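Local coordinates for ketosynthase (Streptomyces sp. MSC090213JE08, PDB 6KXD), which probably condenses acyl chains on acyl carrier protein with malonyl-ACP, releasing carbon dioxide, as the ketosynthase partner of a chain length factor in ishigamide polyketide biosynthesis, at residues A[136-139]-A[140-144]. Sequence-based numbering, arbitrary orientation.
Sequences DPVL and ARRIN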
ATOM      1  N   ASP A 136     -21.085  -8.307 -12.058  1.00 44.29           N
ATOM      2  CA  ASP A 136     -20.942  -9.534 -11.285  1.00 45.91           C
ATOM      3  C   ASP A 136     -20.514  -9.212  -9.849  1.00 49.05           C
ATOM      4  O   ASP A 136     -19.430  -8.669  -9.631  1.00 44.66           O
ATOM      5  CB  ASP A 136     -19.968 -10.464 -11.996  1.00 45.76           C
ATOM      6  CG  ASP A 136     -19.757 -11.811 -11.327  1.00 45.50           C
ATOM      7  OD1 ASP A 136     -20.379 -12.070 -10.273  1.00 49.03           O
ATOM      8  OD2 ASP A 136     -18.964 -12.578 -11.853  1.00 56.27           O
ATOM      9  N   PRO A 137     -21.302  -9.606  -8.822  1.00 45.92           N
ATOM     10  CA  PRO A 137     -20.897  -9.428  -7.424  1.00 42.04           C
ATOM     11  C   PRO A 137     -19.534 -10.063  -7.135  1.00 41.11           C
ATOM     12  O   PRO A 137     -18.815  -9.566  -6.282  1.00 42.62           O
ATOM     13  CB  PRO A 137     -22.020 -10.113  -6.642  1.00 45.65           C
ATOM     14  CG  PRO A 137     -23.209  -9.920  -7.546  1.00 49.91           C
ATOM     15  CD  PRO A 137     -22.645 -10.220  -8.916  1.00 49.61           C
ATOM     16  N   VAL A 138     -19.212 -11.163  -7.812  1.00 42.90           N
ATOM     17  CA  VAL A 138     -18.029 -11.931  -7.500  1.00 46.08           C
ATOM     18  C   VAL A 138     -16.801 -11.087  -7.846  1.00 47.61           C
ATOM     19  O   VAL A 138     -15.822 -11.052  -7.097  1.00 48.83           O
ATOM     20  CB  VAL A 138     -18.024 -13.300  -8.196  1.00 51.92           C
ATOM     21  CG1 VAL A 138     -16.642 -13.887  -8.325  1.00 51.11           C
ATOM     22  CG2 VAL A 138     -18.947 -14.256  -7.463  1.00 61.77           C
ATOM     23  N   LEU A 139     -16.881 -10.401  -8.978  1.00 43.39           N
ATOM     24  CA  LEU A 139     -15.866  -9.463  -9.368  1.00 45.95           C
ATOM     25  C   LEU A 139     -15.808  -8.282  -8.411  1.00 38.25           C
ATOM     26  O   LEU A 139     -14.685  -7.912  -7.980  1.00 44.03           O
ATOM     27  CB  LEU A 139     -16.148  -8.944 -10.778  1.00 48.12           C
ATOM     28  CG  LEU A 139     -15.881  -9.924 -11.909  1.00 54.13           C
ATOM     29  CD1 LEU A 139     -16.058  -9.239 -13.256  1.00 57.38           C
ATOM     30  CD2 LEU A 139     -14.495 -10.487 -11.802  1.00 53.65           C
ATOM     31  N   ALA A 140     -16.949  -7.685  -8.111  1.00 39.95           N
ATOM     32  CA  ALA A 140     -16.927  -6.455  -7.346  1.00 40.83           C
ATOM     33  C   ALA A 140     -16.375  -6.747  -5.953  1.00 44.76           C
ATOM     34  O   ALA A 140     -15.763  -5.912  -5.386  1.00 41.71           O
ATOM     35  CB  ALA A 140     -18.282  -5.802  -7.288  1.00 43.01           C
ATOM     36  N   ARG A 141     -16.559  -7.968  -5.442  1.00 42.76           N
ATOM     37  CA  ARG A 141     -16.070  -8.287  -4.074  1.00 45.91           C
ATOM     38  C   ARG A 141     -14.541  -8.416  -3.983  1.00 43.20           C
ATOM     39  O   ARG A 141     -14.005  -8.403  -2.898  1.00 51.61           O
ATOM     40  CB  ARG A 141     -16.700  -9.601  -3.618  1.00 42.35           C
ATOM     41  CG  ARG A 141     -18.122  -9.364  -3.150  1.00 42.62           C
ATOM     42  CD  ARG A 141     -18.868 -10.684  -3.125  1.00 45.54           C
ATOM     43  NE  ARG A 141     -20.281 -10.414  -2.950  1.00 52.92           N
ATOM     44  CZ  ARG A 141     -21.228 -11.313  -3.143  1.00 53.83           C
ATOM     45  NH1 ARG A 141     -20.909 -12.500  -3.625  1.00 57.88           N
ATOM     46  NH2 ARG A 141     -22.473 -11.013  -2.850  1.00 54.72           N
ATOM     47  N   ARG A 142     -13.841  -8.589  -5.097  1.00 39.96           N
ATOM     48  CA  ARG A 142     -12.479  -8.925  -5.010  1.00 39.39           C
ATOM     49  C   ARG A 142     -11.531  -7.842  -5.552  1.00 36.01           C
ATOM     50  O   ARG A 142     -10.383  -8.146  -5.696  1.00 41.14           O
ATOM     51  CB  ARG A 142     -12.291 -10.263  -5.701  1.00 43.00           C
ATOM     52  CG  ARG A 142     -12.235 -10.183  -7.214  1.00 42.24           C
ATOM     53  CD  ARG A 142     -12.347 -11.600  -7.741  1.00 40.51           C
ATOM     54  NE  ARG A 142     -12.056 -11.592  -9.170  1.00 41.27           N
ATOM     55  CZ  ARG A 142     -12.355 -12.591  -9.985  1.00 48.01           C
ATOM     56  NH1 ARG A 142     -13.118 -13.584  -9.544  1.00 39.20           N
ATOM     57  NH2 ARG A 142     -11.887 -12.583 -11.215  1.00 44.65           N
ATOM     58  N   ILE A 143     -12.031  -6.638  -5.857  1.00 39.94           N
ATOM     59  CA  ILE A 143     -11.243  -5.604  -6.557  1.00 39.82           C
ATOM     60  C   ILE A 143     -10.395  -4.771  -5.593  1.00 40.18           C
ATOM     61  O   ILE A 143      -9.523  -4.080  -6.044  1.00 44.44           O
ATOM     62  CB  ILE A 143     -12.130  -4.673  -7.410  1.00 42.31           C
ATOM     63  CG1 ILE A 143     -13.212  -4.000  -6.575  1.00 47.71           C
ATOM     64  CG2 ILE A 143     -12.713  -5.450  -8.600  1.00 48.63           C
ATOM     65  CD1 ILE A 143     -13.681  -2.685  -7.103  1.00 53.75           C
ATOM     66  N   ASN A 144     -10.618  -4.877  -4.298  1.00 37.98           N
ATOM     67  CA  ASN A 144      -9.915  -3.948  -3.372  1.00 39.52           C
ATOM     68  C   ASN A 144      -8.556  -4.542  -3.019  1.00 36.13           C
ATOM     69  O   ASN A 144      -8.417  -5.746  -2.730  1.00 38.79           O
ATOM     70  CB  ASN A 144     -10.784  -3.608  -2.167  1.00 40.28           C
ATOM     71  CG  ASN A 144     -12.071  -2.922  -2.565  1.00 44.67           C
ATOM     72  OD1 ASN A 144     -12.091  -2.121  -3.494  1.00 45.98           O
ATOM     73  ND2 ASN A 144     -13.149  -3.271  -1.896  1.00 49.73           N
TER
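Leu139 and Arg142 run side by side at the end of a single helical turn. Leu139 CD2 lies over one face of the Arg142 guanidinium, offset toward its rim, and comes 3.4 Å from Arg142 NH2. Val138 CG1 reaches the same group obliquely, 3.7 Å from Arg142 NH1. Arg142 has CG between its backbone N and carbonyl carbon (chi1 79°), and from there its extended chain passes back along the turn. Arg141 also folds back, but onto Pro137. Pro137 CB sits over the centre of the Arg141 guanidinium, 3.8 Å from Arg141 CZ.

The backbone sets these pairs. Ala140 N donates to Asp136 O (3.1 Å), and Arg141 N donates to Pro137 O (2.9 Å). The spacing then shortens from four residues to three: Arg142 N donates a hydrogen bond to Leu139 O (3.1 Å). A type I beta turn from Ala140 to Ile143 overlaps this bond and carries the chain off the helix. At the other end Asp136 is the N-cap, with OD1 accepting from Val138 N at 2.9 Å.

Arg142 NE forms a salt bridge with Asp118, and NH1 donates a hydrogen bond to Asp73 O. Arg141 NE and NH2 donate hydrogen bonds to Ala219 O and Thr220 O of a neighbouring subunit. This N-capped single turn sits at the subunit interface, with Leu139 packed on helix 116-129 and the chain leading on to helix 147-156.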